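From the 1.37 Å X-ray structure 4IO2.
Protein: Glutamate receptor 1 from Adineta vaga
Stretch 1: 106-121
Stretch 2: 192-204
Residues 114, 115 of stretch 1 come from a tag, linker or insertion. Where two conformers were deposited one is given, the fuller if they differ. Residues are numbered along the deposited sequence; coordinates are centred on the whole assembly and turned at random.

Stretch 1, residues 106-121: SMRILMRKGTLIDGMD
Stretch 2, residues 192-204: YCNLTLVGEDFDK

A beta bulge lets an antiparallel strand pair turn a corner and still pack tightly, and two segments of this glutamate receptor illustrate the principle. Strand 106-112 pairs first with 195-198, their directions 141° apart. Met111 N to Thr196 O (3.0 Å), Thr196 N to Met111 O (2.8 Å) and Val198 N to Ile109 O (3.0 Å) set the register, and Lys113 N extends it to Asn194 O (3.0 Å). The register then slips by two, and pairing resumes where Met107 N meets Phe202 O (2.8 Å) and Phe202 N meets Met107 O (3.0 Å). Water fills the gap at the bulge, accepting from Ile109 N (3.1 Å) and donating to Val198 O (2.6 Å) and Glu200 O (2.7 Å).

At the corner, Gly199 (phi/psi 89/173) lies against Gly119 (156/-161), CA to CA 4.0 Å; a CB on either would crowd the other's CA. Beyond it, the Phe202 ring (chi1 p, chi2 -82°) fills a slot between methionines: Met120 CE (t, p, p) sits 3.4 Å from the ring centroid over one face, Met107 CB (m, t, m) 3.9 Å over the opposite face. Val198 (p) is a second bump, its CG1 nestling against Met111 SD (3.6 Å), Ile109 CG2 (3.8 Å) and Ile117 CG2 (3.9 Å).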

# COMPACT_ATOMS: atom_id res chain seq x y z
N SER A 106 -2.88 -9.21 -1.55
CA SER A 106 -2.02 -10.20 -2.20
C SER A 106 -2.96 -11.36 -2.56
O SER A 106 -4.15 -11.36 -2.19
CB SER A 106 -0.91 -10.67 -1.28
OG SER A 106 -1.47 -11.21 -0.11
N MET A 107 -2.46 -12.30 -3.34
CA MET A 107 -3.26 -13.46 -3.75
C MET A 107 -2.75 -14.72 -3.12
O MET A 107 -1.59 -14.80 -2.71
CB MET A 107 -3.32 -13.63 -5.28
CG MET A 107 -3.95 -12.46 -5.98
SD MET A 107 -4.25 -12.79 -7.74
CE MET A 107 -2.64 -12.54 -8.42
N ARG A 108 -3.67 -15.68 -2.99
CA ARG A 108 -3.35 -17.03 -2.56
C ARG A 108 -3.88 -18.04 -3.52
O ARG A 108 -4.74 -17.77 -4.32
CB ARG A 108 -3.85 -17.30 -1.14
CG ARG A 108 -3.07 -16.40 -0.13
CD ARG A 108 -2.84 -16.95 1.20
NE ARG A 108 -2.14 -18.21 1.18
CZ ARG A 108 -2.17 -19.03 2.21
NH1 ARG A 108 -2.91 -18.67 3.28
NH2 ARG A 108 -1.54 -20.19 2.15
N ILE A 109 -3.27 -19.23 -3.48
CA ILE A 109 -3.78 -20.36 -4.21
C ILE A 109 -4.93 -21.03 -3.43
O ILE A 109 -4.77 -21.38 -2.26
CB ILE A 109 -2.66 -21.36 -4.46
CG1 ILE A 109 -1.52 -20.72 -5.28
CG2 ILE A 109 -3.23 -22.60 -5.16
CD1 ILE A 109 -0.21 -21.49 -5.31
N LEU A 110 -6.07 -21.19 -4.11
CA LEU A 110 -7.32 -21.82 -3.59
C LEU A 110 -7.42 -23.23 -4.17
O LEU A 110 -7.24 -23.41 -5.36
CB LEU A 110 -8.54 -20.99 -4.03
CG LEU A 110 -9.92 -21.49 -3.58
CD1 LEU A 110 -10.09 -21.36 -2.10
CD2 LEU A 110 -11.06 -20.70 -4.29
N MET A 111 -7.81 -24.18 -3.33
CA MET A 111 -7.88 -25.59 -3.76
C MET A 111 -8.79 -26.37 -2.83
O MET A 111 -9.16 -25.88 -1.77
CB MET A 111 -6.48 -26.20 -3.72
CG MET A 111 -5.87 -26.35 -2.31
SD MET A 111 -4.22 -27.13 -2.38
CE MET A 111 -3.97 -27.67 -0.69
N ARG A 112 -9.14 -27.60 -3.22
CA ARG A 112 -9.82 -28.51 -2.31
C ARG A 112 -8.91 -28.92 -1.17
O ARG A 112 -7.70 -29.15 -1.38
CB ARG A 112 -10.20 -29.80 -3.03
CG ARG A 112 -11.26 -29.63 -4.10
CD ARG A 112 -11.51 -31.01 -4.80
NE ARG A 112 -10.29 -31.58 -5.39
CZ ARG A 112 -9.77 -31.24 -6.58
NH1 ARG A 112 -10.37 -30.31 -7.33
NH2 ARG A 112 -8.63 -31.80 -7.01
N LYS A 113 -9.49 -29.05 0.02
CA LYS A 113 -8.76 -29.66 1.13
C LYS A 113 -8.13 -30.99 0.72
O LYS A 113 -8.76 -31.77 0.03
CB LYS A 113 -9.66 -29.84 2.34
CG LYS A 113 -9.76 -28.58 3.10
CD LYS A 113 -10.39 -28.77 4.46
CE LYS A 113 -10.36 -27.47 5.23
NZ LYS A 113 -11.08 -27.60 6.54
N GLY A 114 -6.86 -31.17 1.10
CA GLY A 114 -6.15 -32.42 0.89
C GLY A 114 -5.41 -32.53 -0.44
O GLY A 114 -4.68 -33.51 -0.66
N THR A 115 -5.56 -31.56 -1.34
CA THR A 115 -4.89 -31.61 -2.65
C THR A 115 -3.39 -31.55 -2.44
O THR A 115 -2.91 -30.73 -1.63
CB THR A 115 -5.36 -30.43 -3.53
OG1 THR A 115 -6.79 -30.50 -3.67
CG2 THR A 115 -4.72 -30.49 -4.90
N LEU A 116 -2.66 -32.38 -3.17
CA LEU A 116 -1.22 -32.43 -3.03
C LEU A 116 -0.50 -31.38 -3.88
O LEU A 116 0.15 -31.67 -4.88
CB LEU A 116 -0.72 -33.85 -3.33
CG LEU A 116 -1.22 -34.90 -2.33
CD1 LEU A 116 -0.99 -36.33 -2.87
CD2 LEU A 116 -0.58 -34.72 -0.96
N ILE A 117 -0.71 -30.13 -3.47
CA ILE A 117 -0.05 -28.95 -4.02
C ILE A 117 0.65 -28.26 -2.87
O ILE A 117 0.06 -28.09 -1.83
CB ILE A 117 -1.12 -27.97 -4.61
CG1 ILE A 117 -1.72 -28.56 -5.91
CG2 ILE A 117 -0.53 -26.60 -4.94
CD1 ILE A 117 -0.69 -29.14 -6.86
N ASP A 118 1.92 -27.87 -3.05
CA ASP A 118 2.69 -27.20 -1.98
C ASP A 118 2.70 -25.67 -2.14
O ASP A 118 2.92 -24.92 -1.18
CB ASP A 118 4.13 -27.75 -1.98
CG ASP A 118 4.19 -29.27 -1.81
OD1 ASP A 118 3.84 -29.76 -0.71
OD2 ASP A 118 4.58 -30.00 -2.77
N GLY A 119 2.44 -25.20 -3.35
CA GLY A 119 2.53 -23.78 -3.63
C GLY A 119 2.78 -23.52 -5.11
O GLY A 119 2.55 -24.37 -5.96
N MET A 120 3.26 -22.32 -5.40
CA MET A 120 3.35 -21.85 -6.76
C MET A 120 4.30 -22.66 -7.66
O MET A 120 4.09 -22.73 -8.86
CB MET A 120 3.77 -20.39 -6.75
CG MET A 120 3.75 -19.75 -8.10
SD MET A 120 2.07 -19.60 -8.81
CE MET A 120 1.27 -18.40 -7.77
N ASP A 121 5.31 -23.29 -7.08
CA ASP A 121 6.24 -24.09 -7.91
C ASP A 121 5.51 -25.21 -8.64
O ASP A 121 5.83 -25.54 -9.77
CB ASP A 121 7.36 -24.69 -7.06
CG ASP A 121 8.38 -23.66 -6.65
OD1 ASP A 121 8.42 -22.59 -7.29
OD2 ASP A 121 9.15 -23.93 -5.70
N TYR A 192 -17.23 -22.06 2.54
CA TYR A 192 -16.75 -23.29 1.91
C TYR A 192 -15.69 -23.95 2.75
O TYR A 192 -14.49 -23.79 2.50
CB TYR A 192 -16.22 -23.02 0.50
CG TYR A 192 -17.32 -22.68 -0.46
CD1 TYR A 192 -18.01 -23.66 -1.11
CD2 TYR A 192 -17.65 -21.37 -0.72
CE1 TYR A 192 -19.01 -23.34 -1.99
CE2 TYR A 192 -18.65 -21.05 -1.60
CZ TYR A 192 -19.34 -22.04 -2.21
OH TYR A 192 -20.34 -21.73 -3.08
N CYS A 193 -16.15 -24.71 3.75
CA CYS A 193 -15.28 -25.26 4.76
C CYS A 193 -14.37 -26.37 4.20
O CYS A 193 -13.39 -26.74 4.85
CB CYS A 193 -16.13 -25.77 5.93
SG CYS A 193 -17.18 -24.47 6.70
N ASN A 194 -14.68 -26.90 3.02
CA ASN A 194 -13.88 -27.94 2.40
C ASN A 194 -12.95 -27.45 1.28
O ASN A 194 -12.35 -28.23 0.52
CB ASN A 194 -14.78 -29.07 1.86
CG ASN A 194 -15.60 -29.73 2.95
OD1 ASN A 194 -15.11 -29.95 4.08
ND2 ASN A 194 -16.84 -30.08 2.62
N LEU A 195 -12.86 -26.14 1.16
CA LEU A 195 -11.85 -25.51 0.31
C LEU A 195 -10.81 -24.92 1.25
O LEU A 195 -11.13 -24.66 2.41
CB LEU A 195 -12.46 -24.40 -0.58
CG LEU A 195 -13.47 -24.89 -1.61
CD1 LEU A 195 -13.97 -23.74 -2.48
CD2 LEU A 195 -12.92 -25.98 -2.52
N THR A 196 -9.60 -24.67 0.76
CA THR A 196 -8.51 -24.15 1.58
C THR A 196 -7.49 -23.37 0.73
O THR A 196 -7.58 -23.35 -0.50
CB THR A 196 -7.82 -25.29 2.37
OG1 THR A 196 -7.04 -24.72 3.45
CG2 THR A 196 -6.95 -26.17 1.47
N LEU A 197 -6.53 -22.74 1.41
CA LEU A 197 -5.49 -21.95 0.77
C LEU A 197 -4.16 -22.64 0.99
O LEU A 197 -3.98 -23.32 2.00
CB LEU A 197 -5.45 -20.54 1.38
CG LEU A 197 -6.83 -19.85 1.48
CD1 LEU A 197 -6.71 -18.49 2.11
CD2 LEU A 197 -7.45 -19.74 0.11
N VAL A 198 -3.22 -22.44 0.07
CA VAL A 198 -1.89 -23.05 0.17
C VAL A 198 -0.82 -22.13 -0.42
O VAL A 198 -1.09 -21.35 -1.33
CB VAL A 198 -1.85 -24.46 -0.52
CG1 VAL A 198 -1.90 -24.34 -2.06
CG2 VAL A 198 -0.61 -25.30 -0.06
N GLY A 199 0.40 -22.25 0.09
CA GLY A 199 1.53 -21.56 -0.49
C GLY A 199 1.74 -20.17 0.09
O GLY A 199 0.93 -19.65 0.86
N GLU A 200 2.84 -19.55 -0.30
CA GLU A 200 3.09 -18.17 0.09
C GLU A 200 2.16 -17.24 -0.66
O GLU A 200 1.69 -17.53 -1.76
CB GLU A 200 4.53 -17.80 -0.22
CG GLU A 200 5.57 -18.64 0.50
CD GLU A 200 6.96 -18.34 0.02
OE1 GLU A 200 7.15 -17.24 -0.57
OE2 GLU A 200 7.86 -19.19 0.21
N ASP A 201 1.93 -16.09 -0.06
CA ASP A 201 1.22 -15.01 -0.71
C ASP A 201 2.00 -14.61 -1.97
O ASP A 201 3.23 -14.81 -2.03
CB ASP A 201 1.06 -13.81 0.25
CG ASP A 201 0.56 -14.21 1.67
OD1 ASP A 201 -0.09 -15.26 1.83
OD2 ASP A 201 0.79 -13.45 2.63
N PHE A 202 1.30 -14.09 -2.98
CA PHE A 202 1.98 -13.56 -4.14
C PHE A 202 1.25 -12.35 -4.71
O PHE A 202 0.10 -12.07 -4.36
CB PHE A 202 2.19 -14.67 -5.17
CG PHE A 202 0.91 -15.29 -5.70
CD1 PHE A 202 0.26 -16.27 -4.98
CD2 PHE A 202 0.36 -14.89 -6.91
CE1 PHE A 202 -0.92 -16.84 -5.46
CE2 PHE A 202 -0.82 -15.46 -7.39
CZ PHE A 202 -1.47 -16.43 -6.65
N ASP A 203 1.90 -11.64 -5.62
CA ASP A 203 1.34 -10.44 -6.25
C ASP A 203 0.88 -9.40 -5.24
O ASP A 203 -0.26 -8.95 -5.27
CB ASP A 203 0.21 -10.79 -7.22
CG ASP A 203 -0.03 -9.72 -8.26
OD1 ASP A 203 0.95 -9.15 -8.77
OD2 ASP A 203 -1.20 -9.37 -8.53
N LYS A 204 1.79 -9.04 -4.36
CA LYS A 204 1.56 -7.96 -3.39
C LYS A 204 1.09 -6.74 -4.14
O LYS A 204 1.70 -6.31 -5.15
CB LYS A 204 2.84 -7.63 -2.63
CG LYS A 204 3.45 -8.82 -1.89
CD LYS A 204 2.42 -9.75 -1.31
CE LYS A 204 3.06 -10.98 -0.66
NZ LYS A 204 4.46 -11.23 -1.09
O HOH W 1 -0.76 -18.77 -1.69
O HOH W 2 -13.43 -29.67 6.32
O HOH W 3 4.56 -20.82 -2.74